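Local atomic coordinates of dioxygenase (PDB entry 5V2D), a protein that probably uses a bound iron ion and dioxygen to cleave the central double bond of lignostilbenes, giving two aldehydes. Residues Ser143-Asn148 with Pro189-Ala194; Gln302-Asn307 with Ser493-Trp498; His387-Ala392 with Pro438-Arg443. All coordinates share one frame; numbering follows the deposited sequence.

Interaction 1 (Ser143-Asn148 with Pro189-Ala194)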
ATOM      1  N   SER A 143       2.724   2.792  -3.948  1.00 20.99           N
ATOM      2  CA  SER A 143       2.301   1.729  -4.848  1.00 22.08           C
ATOM      3  C   SER A 143       2.874   1.897  -6.207  1.00 21.98           C
ATOM      4  O   SER A 143       3.363   2.945  -6.587  1.00 20.71           O
ATOM      5  CB  SER A 143       0.762   1.743  -5.060  1.00 25.94           C
ATOM      6  OG  SER A 143       0.071   1.530  -3.840  1.00 29.93           O
ATOM      7  N   VAL A 144       2.748   0.830  -7.002  1.00 20.75           N
ATOM      8  CA  VAL A 144       3.106   0.847  -8.403  1.00 21.93           C
ATOM      9  C   VAL A 144       2.008   0.187  -9.191  1.00 22.10           C
ATOM     10  O   VAL A 144       1.380  -0.758  -8.714  1.00 25.08           O
ATOM     11  CB  VAL A 144       4.485   0.185  -8.662  1.00 22.32           C
ATOM     12  CG1 VAL A 144       5.629   1.079  -8.245  1.00 22.56           C
ATOM     13  CG2 VAL A 144       4.614  -1.156  -7.932  1.00 23.22           C
ATOM     14  N   ILE A 145       1.732   0.688 -10.393  1.00 23.21           N
ATOM     15  CA  ILE A 145       0.751   0.051 -11.276  1.00 24.30           C
ATOM     16  C   ILE A 145       1.085   0.356 -12.717  1.00 24.31           C
ATOM     17  O   ILE A 145       1.517   1.460 -13.012  1.00 26.25           O
ATOM     18  CB  ILE A 145      -0.682   0.520 -10.936  1.00 27.46           C
ATOM     19  CG1 ILE A 145      -1.688  -0.462 -11.434  1.00 28.94           C
ATOM     20  CG2 ILE A 145      -0.999   1.923 -11.495  1.00 30.17           C
ATOM     21  CD1 ILE A 145      -3.089  -0.179 -10.973  1.00 35.07           C
ATOM     22  N   PRO A 146       0.937  -0.626 -13.627  1.00 25.66           N
ATOM     23  CA  PRO A 146       1.119  -0.312 -15.059  1.00 26.67           C
ATOM     24  C   PRO A 146      -0.074   0.450 -15.599  1.00 24.83           C
ATOM     25  O   PRO A 146      -1.198   0.129 -15.299  1.00 24.71           O
ATOM     26  CB  PRO A 146       1.161  -1.719 -15.765  1.00 26.72           C
ATOM     27  CG  PRO A 146       1.281  -2.679 -14.676  1.00 25.54           C
ATOM     28  CD  PRO A 146       0.626  -2.041 -13.458  1.00 26.08           C
ATOM     29  N   HIS A 147       0.195   1.456 -16.409  1.00 26.69           N
ATOM     30  CA  HIS A 147      -0.904   2.226 -17.043  1.00 28.59           C
ATOM     31  C   HIS A 147      -0.356   2.938 -18.286  1.00 29.69           C
ATOM     32  O   HIS A 147       0.662   3.620 -18.251  1.00 27.36           O
ATOM     33  CB  HIS A 147      -1.520   3.226 -16.052  1.00 29.24           C
ATOM     34  CG  HIS A 147      -2.401   4.245 -16.713  1.00 29.84           C
ATOM     35  ND1 HIS A 147      -3.661   3.918 -17.189  1.00 27.40           N
ATOM     36  CD2 HIS A 147      -2.177   5.549 -17.037  1.00 27.71           C
ATOM     37  CE1 HIS A 147      -4.201   5.009 -17.729  1.00 29.34           C
ATOM     38  NE2 HIS A 147      -3.329   6.010 -17.661  1.00 29.28           N
ATOM     39  N   ASN A 148      -1.044   2.712 -19.424  1.00 31.47           N
ATOM     40  CA  ASN A 148      -0.781   3.441 -20.676  1.00 30.15           C
ATOM     41  C   ASN A 148       0.679   3.455 -21.040  1.00 29.70           C
ATOM     42  O   ASN A 148       1.274   4.520 -21.332  1.00 31.87           O
ATOM     43  CB  ASN A 148      -1.314   4.886 -20.479  1.00 31.68           C
ATOM     44  CG  ASN A 148      -1.424   5.675 -21.761  1.00 33.77           C
ATOM     45  OD1 ASN A 148      -1.500   5.100 -22.831  1.00 34.66           O
ATOM     46  ND2 ASN A 148      -1.445   7.030 -21.634  1.00 35.44           N
ATOM     47  N   PRO A 189      -5.157   3.162  -6.783  1.00 25.05           N
ATOM     48  CA  PRO A 189      -6.008   3.004  -7.923  1.00 24.25           C
ATOM     49  C   PRO A 189      -6.257   1.537  -8.177  1.00 26.62           C
ATOM     50  O   PRO A 189      -5.470   0.677  -7.662  1.00 26.00           O
ATOM     51  CB  PRO A 189      -5.170   3.598  -9.049  1.00 25.24           C
ATOM     52  CG  PRO A 189      -3.759   3.266  -8.700  1.00 27.47           C
ATOM     53  CD  PRO A 189      -3.755   3.426  -7.168  1.00 25.64           C
ATOM     54  N   LYS A 190      -7.319   1.235  -8.906  1.00 27.53           N
ATOM     55  CA  LYS A 190      -7.627  -0.160  -9.285  1.00 30.48           C
ATOM     56  C   LYS A 190      -7.697  -0.241 -10.797  1.00 30.92           C
ATOM     57  O   LYS A 190      -8.071   0.731 -11.448  1.00 27.82           O
ATOM     58  CB  LYS A 190      -9.004  -0.538  -8.792  1.00 31.90           C
ATOM     59  CG  LYS A 190      -9.431  -0.217  -7.385  1.00 35.33           C
ATOM     60  CD  LYS A 190      -8.636  -0.969  -6.415  1.00 35.11           C
ATOM     61  CE  LYS A 190      -9.108  -0.569  -5.015  1.00 37.33           C
ATOM     62  NZ  LYS A 190      -7.992  -0.763  -4.072  1.00 33.58           N
ATOM     63  N   LEU A 191      -7.392  -1.394 -11.343  1.00 31.10           N
ATOM     64  CA  LEU A 191      -7.679  -1.713 -12.788  1.00 31.72           C
ATOM     65  C   LEU A 191      -8.952  -2.509 -12.925  1.00 30.01           C
ATOM     66  O   LEU A 191      -9.163  -3.579 -12.292  1.00 26.96           O
ATOM     67  CB  LEU A 191      -6.590  -2.582 -13.380  1.00 35.02           C
ATOM     68  CG  LEU A 191      -5.241  -1.918 -13.470  1.00 41.20           C
ATOM     69  CD1 LEU A 191      -4.259  -3.022 -13.979  1.00 47.20           C
ATOM     70  CD2 LEU A 191      -5.302  -0.650 -14.377  1.00 41.06           C
ATOM     71  N   ASP A 192      -9.839  -1.979 -13.714  1.00 32.36           N
ATOM     72  CA  ASP A 192     -11.129  -2.634 -13.981  1.00 32.41           C
ATOM     73  C   ASP A 192     -10.829  -3.833 -14.880  1.00 32.55           C
ATOM     74  O   ASP A 192     -10.279  -3.677 -15.937  1.00 33.22           O
ATOM     75  CB  ASP A 192     -12.069  -1.685 -14.728  1.00 36.57           C
ATOM     76  CG  ASP A 192     -13.459  -2.312 -14.971  1.00 42.04           C
ATOM     77  OD1 ASP A 192     -13.619  -3.247 -15.694  1.00 53.17           O
ATOM     78  OD2 ASP A 192     -14.401  -2.016 -14.327  1.00 53.43           O
ATOM     79  N   PRO A 193     -11.175  -5.029 -14.448  1.00 29.70           N
ATOM     80  CA  PRO A 193     -10.777  -6.155 -15.245  1.00 31.38           C
ATOM     81  C   PRO A 193     -11.572  -6.287 -16.550  1.00 35.17           C
ATOM     82  O   PRO A 193     -11.114  -6.962 -17.420  1.00 40.06           O
ATOM     83  CB  PRO A 193     -11.011  -7.355 -14.359  1.00 30.22           C
ATOM     84  CG  PRO A 193     -12.126  -6.936 -13.495  1.00 32.08           C
ATOM     85  CD  PRO A 193     -11.879  -5.440 -13.229  1.00 32.53           C
ATOM     86  N   ALA A 194     -12.706  -5.671 -16.696  1.00 35.01           N
ATOM     87  CA  ALA A 194     -13.481  -5.848 -17.949  1.00 42.44           C
ATOM     88  C   ALA A 194     -12.983  -4.917 -19.059  1.00 44.69           C
ATOM     89  O   ALA A 194     -12.849  -5.354 -20.183  1.00 48.70           O
ATOM     90  CB  ALA A 194     -14.971  -5.634 -17.688  1.00 42.65           C
TER
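Ile145 meets Leu191 and Pro189 in a contact made mainly by apolar side chains. Ile145 and Leu191 meet end to end, with Ile145 CD1 3.7 Å from Leu191 CG and a little farther from the CD2 branch. CG1 of Ile145 lies anti to the backbone N (chi1 -158°), which carries CD1 across to the neighbouring segment and turns CG2 toward the proline. There the isoleucine passes alongside the proline ring: Ile145 CG2 and Pro189 CG are 4.2 Å apart, a looser touch than the one with leucine. Leu198 packs against all three side chains and extends the apolar patch, and the backbone O of Pro146 lies beside Leu191 CD2.

Polar interactions lie around this patch. Ser143 OG ties its strand to Ala187 O, just ahead of 189-194, and the rest fix 189-194 itself or bind it to other parts of the fold. Lys190 NZ forms a salt bridge with Asp240. Asp192 makes an Asx turn, its OD1 accepting from Ala194 N at 2.8 Å, on the anti side and 22° out of the carboxylate plane. The other oxygen, OD2, is paired with Arg284 and Arg383.

Strands 143-147 and 190-191 are each the first strand of a four-stranded antiparallel sheet, and the side chains join the two sheets without backbone pairing. This is the way consecutive blades abut in a beta-propeller, the fold of the carotenoid cleavage oxygenase family.

Interaction 2 (Gln302-Asn307 with Ser493-Trp498). With FE (Fe (III) ion), chain E.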
ATOM      1  N   GLN A 302     -10.536   1.823   8.993  1.00 28.96           N
ATOM      2  CA  GLN A 302     -10.720   1.020   7.784  1.00 29.37           C
ATOM      3  C   GLN A 302      -9.334   0.650   7.228  1.00 28.47           C
ATOM      4  O   GLN A 302      -8.524   1.563   6.921  1.00 30.21           O
ATOM      5  CB  GLN A 302     -11.462   1.828   6.740  1.00 28.30           C
ATOM      6  CG  GLN A 302     -12.836   2.347   7.204  1.00 29.84           C
ATOM      7  CD  GLN A 302     -12.813   3.786   7.701  1.00 28.34           C
ATOM      8  OE1 GLN A 302     -11.934   4.153   8.481  1.00 27.74           O
ATOM      9  NE2 GLN A 302     -13.786   4.574   7.289  1.00 27.57           N
ATOM     10  N   GLY A 303      -9.058  -0.624   7.088  1.00 26.69           N
ATOM     11  CA  GLY A 303      -7.797  -1.097   6.402  1.00 25.40           C
ATOM     12  C   GLY A 303      -7.940  -1.124   4.882  1.00 25.73           C
ATOM     13  O   GLY A 303      -8.871  -0.548   4.314  1.00 26.55           O
ATOM     14  N   HIS A 304      -7.014  -1.824   4.232  1.00 25.88           N
ATOM     15  CA  HIS A 304      -7.008  -1.947   2.778  1.00 25.59           C
ATOM     16  C   HIS A 304      -8.180  -2.770   2.257  1.00 25.92           C
ATOM     17  O   HIS A 304      -8.556  -3.768   2.840  1.00 26.40           O
ATOM     18  CB  HIS A 304      -5.704  -2.633   2.350  1.00 25.11           C
ATOM     19  CG  HIS A 304      -4.547  -1.736   2.491  1.00 25.27           C
ATOM     20  ND1 HIS A 304      -3.592  -1.886   3.467  1.00 26.10           N
ATOM     21  CD2 HIS A 304      -4.136  -0.725   1.701  1.00 25.04           C
ATOM     22  CE1 HIS A 304      -2.692  -0.919   3.312  1.00 28.37           C
ATOM     23  NE2 HIS A 304      -3.012  -0.208   2.254  1.00 25.74           N
ATOM     24  N   THR A 305      -8.690  -2.379   1.113  1.00 23.95           N
ATOM     25  CA  THR A 305      -9.724  -3.134   0.431  1.00 25.56           C
ATOM     26  C   THR A 305      -9.246  -4.470  -0.074  1.00 26.07           C
ATOM     27  O   THR A 305      -8.317  -4.539  -0.893  1.00 24.27           O
ATOM     28  CB  THR A 305     -10.237  -2.291  -0.745  1.00 26.48           C
ATOM     29  OG1 THR A 305     -10.688  -1.035  -0.248  1.00 30.37           O
ATOM     30  CG2 THR A 305     -11.377  -2.967  -1.501  1.00 27.05           C
ATOM     31  N   LEU A 306      -9.889  -5.551   0.356  1.00 25.35           N
ATOM     32  CA  LEU A 306      -9.645  -6.865  -0.260  1.00 26.07           C
ATOM     33  C   LEU A 306     -10.346  -6.865  -1.620  1.00 24.80           C
ATOM     34  O   LEU A 306      -9.730  -7.004  -2.668  1.00 24.77           O
ATOM     35  CB  LEU A 306     -10.087  -7.993   0.620  1.00 25.15           C
ATOM     36  CG  LEU A 306     -10.156  -9.356  -0.069  1.00 25.99           C
ATOM     37  CD1 LEU A 306      -8.820  -9.793  -0.702  1.00 25.36           C
ATOM     38  CD2 LEU A 306     -10.625 -10.391   0.980  1.00 25.78           C
ATOM     39  N   ASN A 307     -11.638  -6.631  -1.608  1.00 26.74           N
ATOM     40  CA  ASN A 307     -12.436  -6.539  -2.811  1.00 25.45           C
ATOM     41  C   ASN A 307     -13.791  -5.958  -2.438  1.00 25.45           C
ATOM     42  O   ASN A 307     -14.116  -5.812  -1.277  1.00 27.10           O
ATOM     43  CB  ASN A 307     -12.556  -7.885  -3.581  1.00 27.05           C
ATOM     44  CG  ASN A 307     -12.986  -7.698  -5.009  1.00 26.48           C
ATOM     45  OD1 ASN A 307     -12.806  -6.629  -5.622  1.00 24.96           O
ATOM     46  ND2 ASN A 307     -13.548  -8.771  -5.575  1.00 27.42           N
ATOM     47  N   SER A 493       8.696  -3.319   2.242  1.00 19.91           N
ATOM     48  CA  SER A 493       8.105  -2.597   1.159  1.00 20.09           C
ATOM     49  C   SER A 493       6.688  -2.181   1.510  1.00 20.58           C
ATOM     50  O   SER A 493       6.093  -2.557   2.570  1.00 22.82           O
ATOM     51  CB  SER A 493       8.099  -3.413  -0.142  1.00 20.56           C
ATOM     52  OG  SER A 493       9.426  -3.945  -0.423  1.00 22.67           O
ATOM     53  N   LEU A 494       6.107  -1.445   0.608  1.00 21.56           N
ATOM     54  CA  LEU A 494       4.698  -1.223   0.607  1.00 22.17           C
ATOM     55  C   LEU A 494       4.069  -2.034  -0.532  1.00 23.41           C
ATOM     56  O   LEU A 494       4.235  -3.270  -0.548  1.00 24.79           O
ATOM     57  CB  LEU A 494       4.408   0.273   0.624  1.00 22.87           C
ATOM     58  CG  LEU A 494       4.645   0.974   1.950  1.00 23.18           C
ATOM     59  CD1 LEU A 494       4.524   2.532   1.812  1.00 22.45           C
ATOM     60  CD2 LEU A 494       3.776   0.457   3.072  1.00 24.64           C
ATOM     61  N   HIS A 495       3.364  -1.430  -1.457  1.00 21.41           N
ATOM     62  CA  HIS A 495       2.542  -2.212  -2.376  1.00 23.65           C
ATOM     63  C   HIS A 495       3.186  -2.601  -3.677  1.00 24.29           C
ATOM     64  O   HIS A 495       4.148  -1.969  -4.091  1.00 22.67           O
ATOM     65  CB  HIS A 495       1.227  -1.457  -2.675  1.00 21.65           C
ATOM     66  CG  HIS A 495       0.468  -1.186  -1.445  1.00 22.49           C
ATOM     67  ND1 HIS A 495      -0.205  -2.201  -0.757  1.00 23.11           N
ATOM     68  CD2 HIS A 495       0.222  -0.019  -0.769  1.00 21.97           C
ATOM     69  CE1 HIS A 495      -0.834  -1.653   0.287  1.00 22.82           C
ATOM     70  NE2 HIS A 495      -0.585  -0.341   0.303  1.00 21.99           N
ATOM     71  N   GLY A 496       2.704  -3.688  -4.264  1.00 21.45           N
ATOM     72  CA  GLY A 496       3.247  -4.162  -5.536  1.00 20.83           C
ATOM     73  C   GLY A 496       2.171  -4.591  -6.486  1.00 21.44           C
ATOM     74  O   GLY A 496       0.934  -4.514  -6.181  1.00 23.60           O
ATOM     75  N   CYS A 497       2.581  -5.075  -7.653  1.00 21.48           N
ATOM     76  CA  CYS A 497       1.565  -5.501  -8.658  1.00 22.09           C
ATOM     77  C   CYS A 497       2.228  -6.482  -9.592  1.00 23.60           C
ATOM     78  O   CYS A 497       3.475  -6.555  -9.711  1.00 22.88           O
ATOM     79  CB  CYS A 497       1.043  -4.338  -9.473  1.00 23.65           C
ATOM     80  SG  CYS A 497       2.313  -3.549 -10.508  1.00 27.25           S
ATOM     81  N   TRP A 498       1.386  -7.297 -10.226  1.00 22.94           N
ATOM     82  CA  TRP A 498       1.832  -8.206 -11.267  1.00 24.03           C
ATOM     83  C   TRP A 498       1.466  -7.653 -12.645  1.00 23.64           C
ATOM     84  O   TRP A 498       0.295  -7.348 -12.867  1.00 22.38           O
ATOM     85  CB  TRP A 498       1.094  -9.574 -11.058  1.00 25.09           C
ATOM     86  CG  TRP A 498       1.425 -10.556 -12.224  1.00 25.01           C
ATOM     87  CD1 TRP A 498       0.551 -11.095 -13.095  1.00 26.01           C
ATOM     88  CD2 TRP A 498       2.697 -11.109 -12.504  1.00 24.78           C
ATOM     89  NE1 TRP A 498       1.184 -11.928 -13.914  1.00 28.35           N
ATOM     90  CE2 TRP A 498       2.517 -11.973 -13.589  1.00 26.87           C
ATOM     91  CE3 TRP A 498       3.958 -10.958 -11.948  1.00 25.40           C
ATOM     92  CZ2 TRP A 498       3.547 -12.727 -14.140  1.00 25.92           C
ATOM     93  CZ3 TRP A 498       4.998 -11.698 -12.501  1.00 25.69           C
ATOM     94  CH2 TRP A 498       4.783 -12.594 -13.578  1.00 26.27           C
TER
HETATM   95 FE    FE E 500      -1.813   1.135   1.194  1.00 21.77          FE
HETATM   96  O   HOH W   1      -0.275   1.410   2.542  1.00 26.53           O
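His304 and His495 face each other from backbones whose nearest CA atoms, their own, stand 10.9 Å apart, a separation bridged by the two imidazoles and an iron ion. The arrangement is half of the four-histidine iron centre on the axis of a seven-bladed beta-propeller; His188 and His239 supply the other two protein ligands.

The side chains come from opposite directions, and in both CG is anti to the carbonyl carbon, which sends each ring inward to the metal. His304 NE2 and His495 NE2 bind the iron at 2.1 Å each, with an angle of about 95° between the two bonds, so that they occupy neighbouring coordination positions. That shared ligation, and not a hydrogen bond, explains why the two NE2 atoms lie only 3.1 Å apart. The rings avoid a clash by turning nearly perpendicular, their planes at 78°, in an offset edge-to-face pair with centroids 4.6 Å apart. The edge of His495 is presented to the face of His304, over which its CE1 sits, 3.6 Å from His304 CE1.

Second-shell carboxylates settle how each ring is rotated. His304 ND1 is hydrogen-bonded to Glu372 and His495 ND1 to Glu437, whose other oxygen takes the backbone N of Gly496. Each of these two imidazoles is thus gripped at both nitrogens, by iron on one side and a glutamate on the other, as in related enzymes of this family, where glutamates back three of the four histidines. The ion also carries a water, a position that dioxygen could probably take during turnover. The oxygen of water 1 lies 2.1 Å from the iron, at the edge of the His304 ring and in its plane.

Interaction 3 (His387-Ala392 with Pro438-Arg443)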
ATOM      1  N   HIS A 387     -12.537 -15.640  -3.001  1.00 27.79           N
ATOM      2  CA  HIS A 387     -11.202 -15.937  -2.494  1.00 29.29           C
ATOM      3  C   HIS A 387     -10.373 -14.688  -2.206  1.00 26.73           C
ATOM      4  O   HIS A 387     -10.483 -13.729  -2.917  1.00 28.59           O
ATOM      5  CB  HIS A 387     -10.455 -16.748  -3.552  1.00 30.21           C
ATOM      6  CG  HIS A 387     -11.110 -18.053  -3.870  1.00 30.75           C
ATOM      7  ND1 HIS A 387     -10.785 -19.209  -3.187  1.00 31.99           N
ATOM      8  CD2 HIS A 387     -12.074 -18.383  -4.775  1.00 33.74           C
ATOM      9  CE1 HIS A 387     -11.613 -20.169  -3.581  1.00 34.92           C
ATOM     10  NE2 HIS A 387     -12.345 -19.717  -4.598  1.00 31.10           N
ATOM     11  N   GLY A 388      -9.543 -14.747  -1.190  1.00 28.35           N
ATOM     12  CA  GLY A 388      -8.556 -13.662  -0.927  1.00 32.01           C
ATOM     13  C   GLY A 388      -7.283 -14.230  -0.330  1.00 31.76           C
ATOM     14  O   GLY A 388      -7.307 -15.341   0.247  1.00 28.55           O
ATOM     15  N   PHE A 389      -6.176 -13.569  -0.604  1.00 26.13           N
ATOM     16  CA  PHE A 389      -4.922 -13.883  -0.049  1.00 27.59           C
ATOM     17  C   PHE A 389      -4.598 -12.764   0.936  1.00 27.56           C
ATOM     18  O   PHE A 389      -4.945 -11.604   0.703  1.00 28.16           O
ATOM     19  CB  PHE A 389      -3.895 -14.025  -1.162  1.00 27.84           C
ATOM     20  CG  PHE A 389      -4.223 -15.082  -2.170  1.00 26.86           C
ATOM     21  CD1 PHE A 389      -4.803 -14.765  -3.366  1.00 28.70           C
ATOM     22  CD2 PHE A 389      -4.032 -16.422  -1.854  1.00 28.53           C
ATOM     23  CE1 PHE A 389      -5.078 -15.751  -4.335  1.00 29.14           C
ATOM     24  CE2 PHE A 389      -4.412 -17.424  -2.760  1.00 27.17           C
ATOM     25  CZ  PHE A 389      -4.917 -17.121  -4.027  1.00 26.88           C
ATOM     26  N   LEU A 390      -3.950 -13.079   2.023  1.00 28.65           N
ATOM     27  CA  LEU A 390      -3.807 -12.158   3.119  1.00 29.16           C
ATOM     28  C   LEU A 390      -2.501 -12.481   3.804  1.00 28.89           C
ATOM     29  O   LEU A 390      -2.026 -13.626   3.755  1.00 28.75           O
ATOM     30  CB  LEU A 390      -4.897 -12.445   4.208  1.00 32.55           C
ATOM     31  CG  LEU A 390      -6.371 -12.384   3.836  1.00 35.03           C
ATOM     32  CD1 LEU A 390      -7.270 -13.024   4.873  1.00 40.68           C
ATOM     33  CD2 LEU A 390      -6.769 -10.945   3.705  1.00 35.71           C
ATOM     34  N   LEU A 391      -1.955 -11.527   4.517  1.00 25.41           N
ATOM     35  CA  LEU A 391      -0.905 -11.769   5.464  1.00 25.99           C
ATOM     36  C   LEU A 391      -1.537 -11.730   6.846  1.00 28.28           C
ATOM     37  O   LEU A 391      -2.463 -10.940   7.125  1.00 27.35           O
ATOM     38  CB  LEU A 391       0.181 -10.689   5.404  1.00 26.55           C
ATOM     39  CG  LEU A 391       0.855 -10.495   4.031  1.00 25.54           C
ATOM     40  CD1 LEU A 391       2.037  -9.542   4.138  1.00 25.97           C
ATOM     41  CD2 LEU A 391       1.354 -11.861   3.544  1.00 28.15           C
ATOM     42  N   ALA A 392      -1.015 -12.529   7.754  1.00 28.83           N
ATOM     43  CA  ALA A 392      -1.515 -12.526   9.127  1.00 29.68           C
ATOM     44  C   ALA A 392      -0.374 -12.733  10.103  1.00 31.60           C
ATOM     45  O   ALA A 392       0.699 -13.240   9.756  1.00 29.30           O
ATOM     46  CB  ALA A 392      -2.534 -13.633   9.308  1.00 31.85           C
ATOM     47  N   PRO A 438       1.744  -9.888  -0.889  1.00 23.80           N
ATOM     48  CA  PRO A 438       1.761 -10.824  -1.995  1.00 22.93           C
ATOM     49  C   PRO A 438       1.068 -10.349  -3.261  1.00 22.88           C
ATOM     50  O   PRO A 438       0.176  -9.521  -3.228  1.00 21.73           O
ATOM     51  CB  PRO A 438       0.971 -12.041  -1.370  1.00 22.42           C
ATOM     52  CG  PRO A 438      -0.080 -11.366  -0.540  1.00 22.75           C
ATOM     53  CD  PRO A 438       0.687 -10.174   0.100  1.00 24.17           C
ATOM     54  N   ILE A 439       1.439 -10.983  -4.380  1.00 21.71           N
ATOM     55  CA  ILE A 439       0.671 -10.912  -5.600  1.00 22.90           C
ATOM     56  C   ILE A 439       0.119 -12.296  -5.940  1.00 22.71           C
ATOM     57  O   ILE A 439       0.610 -13.334  -5.468  1.00 23.14           O
ATOM     58  CB  ILE A 439       1.449 -10.436  -6.791  1.00 23.97           C
ATOM     59  CG1 ILE A 439       2.810 -11.165  -6.895  1.00 24.79           C
ATOM     60  CG2 ILE A 439       1.685  -8.927  -6.712  1.00 24.37           C
ATOM     61  CD1 ILE A 439       3.362 -11.158  -8.300  1.00 27.28           C
ATOM     62  N   PHE A 440      -0.908 -12.292  -6.791  1.00 24.27           N
ATOM     63  CA  PHE A 440      -1.487 -13.500  -7.331  1.00 24.97           C
ATOM     64  C   PHE A 440      -1.282 -13.547  -8.846  1.00 28.82           C
ATOM     65  O   PHE A 440      -1.523 -12.545  -9.523  1.00 27.17           O
ATOM     66  CB  PHE A 440      -2.951 -13.643  -6.996  1.00 24.50           C
ATOM     67  CG  PHE A 440      -3.632 -14.733  -7.744  1.00 26.93           C
ATOM     68  CD1 PHE A 440      -3.449 -16.046  -7.350  1.00 25.45           C
ATOM     69  CD2 PHE A 440      -4.401 -14.475  -8.878  1.00 24.36           C
ATOM     70  CE1 PHE A 440      -4.039 -17.114  -8.089  1.00 25.25           C
ATOM     71  CE2 PHE A 440      -4.987 -15.532  -9.566  1.00 28.43           C
ATOM     72  CZ  PHE A 440      -4.809 -16.827  -9.173  1.00 25.21           C
ATOM     73  N   ILE A 441      -0.864 -14.713  -9.350  1.00 26.36           N
ATOM     74  CA  ILE A 441      -0.641 -14.891 -10.762  1.00 27.37           C
ATOM     75  C   ILE A 441      -1.541 -16.061 -11.226  1.00 28.08           C
ATOM     76  O   ILE A 441      -1.351 -17.163 -10.760  1.00 26.53           O
ATOM     77  CB  ILE A 441       0.829 -15.267 -11.048  1.00 28.04           C
ATOM     78  CG1 ILE A 441       1.745 -14.167 -10.576  1.00 27.83           C
ATOM     79  CG2 ILE A 441       1.026 -15.505 -12.543  1.00 29.03           C
ATOM     80  CD1 ILE A 441       3.253 -14.443 -10.724  1.00 28.12           C
ATOM     81  N   PRO A 442      -2.475 -15.828 -12.163  1.00 29.67           N
ATOM     82  CA  PRO A 442      -3.297 -16.938 -12.608  1.00 29.48           C
ATOM     83  C   PRO A 442      -2.507 -18.039 -13.270  1.00 31.75           C
ATOM     84  O   PRO A 442      -1.533 -17.788 -13.901  1.00 27.73           O
ATOM     85  CB  PRO A 442      -4.192 -16.315 -13.699  1.00 31.93           C
ATOM     86  CG  PRO A 442      -4.060 -14.783 -13.521  1.00 30.56           C
ATOM     87  CD  PRO A 442      -2.783 -14.548 -12.888  1.00 30.43           C
ATOM     88  N   ARG A 443      -2.941 -19.303 -13.092  1.00 29.79           N
ATOM     89  CA  ARG A 443      -2.194 -20.464 -13.689  1.00 32.29           C
ATOM     90  C   ARG A 443      -2.221 -20.362 -15.214  1.00 31.75           C
ATOM     91  O   ARG A 443      -1.255 -20.726 -15.836  1.00 33.90           O
ATOM     92  CB  ARG A 443      -2.821 -21.815 -13.227  1.00 34.52           C
ATOM     93  CG  ARG A 443      -1.952 -23.066 -13.517  1.00 35.04           C
ATOM     94  CD  ARG A 443      -2.539 -24.362 -12.949  1.00 37.52           C
ATOM     95  NE  ARG A 443      -2.878 -24.106 -11.554  1.00 36.25           N
ATOM     96  CZ  ARG A 443      -2.091 -24.265 -10.500  1.00 38.71           C
ATOM     97  NH1 ARG A 443      -0.915 -24.872 -10.568  1.00 38.37           N
ATOM     98  NH2 ARG A 443      -2.552 -23.880  -9.286  1.00 37.37           N
TER
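The rings of Phe389 and Phe440 run nearly parallel, 14° apart, but are shifted laterally with little overlap, their centroids 5.4 Å apart. Each meets the other obliquely. The touch is concentrated at one corner, where Phe389 CE1 comes within 3.4 Å of Phe440 CD1, and CZ of Phe389 follows at 3.8 Å from that same CD1. Phe440 gets there because its CG stands anti to the backbone N (chi1 169°), laying the ring toward strand 387-392. The Phe389 ring also meets that of His416, inclined by about 45°, and packs on Val454.

The contact lies between two neighbouring propeller blades: 387-392 is the second strand of one antiparallel sheet, and 433-442 is the edge strand, near the axis, of the next. An alanine in place of Phe440 takes away the ring beside CE1 and CZ of Phe389, which would probably open a gap between the blades and let the Phe389 ring turn more freely.

Two residues on from Phe389, Leu391 meets Pro438, CD2 of the leucine 3.9 Å from CD of the proline. Leu414 covers both residues, while Pro438 O accepts a hydrogen bond from Arg375 NE.

How the interactions relate
Interaction 1 closes before interaction 2 opens along the chain, and interaction 3 is nested inside the long loop that interaction 2 closes. The centre of interaction 2 lies about 12 Å from that of interaction 1 and about 11 Å from that of interaction 3. The centres of interactions 1 and 3 are about 17 Å apart, and these two do not touch. Segment 493-498 is the hub: Cys497 SG packs 3.4 Å from Val144 O, and Trp498 CE3 lies 3.7 Å from Ile439 CD1. Interactions 1 and 3 each join adjacent blades, whereas interaction 2 spans the propeller's centre. Pro189 follows the iron ligand His188, and Pro438 follows Glu437, so packing between blades directly adjoins the metal site's first and second shells.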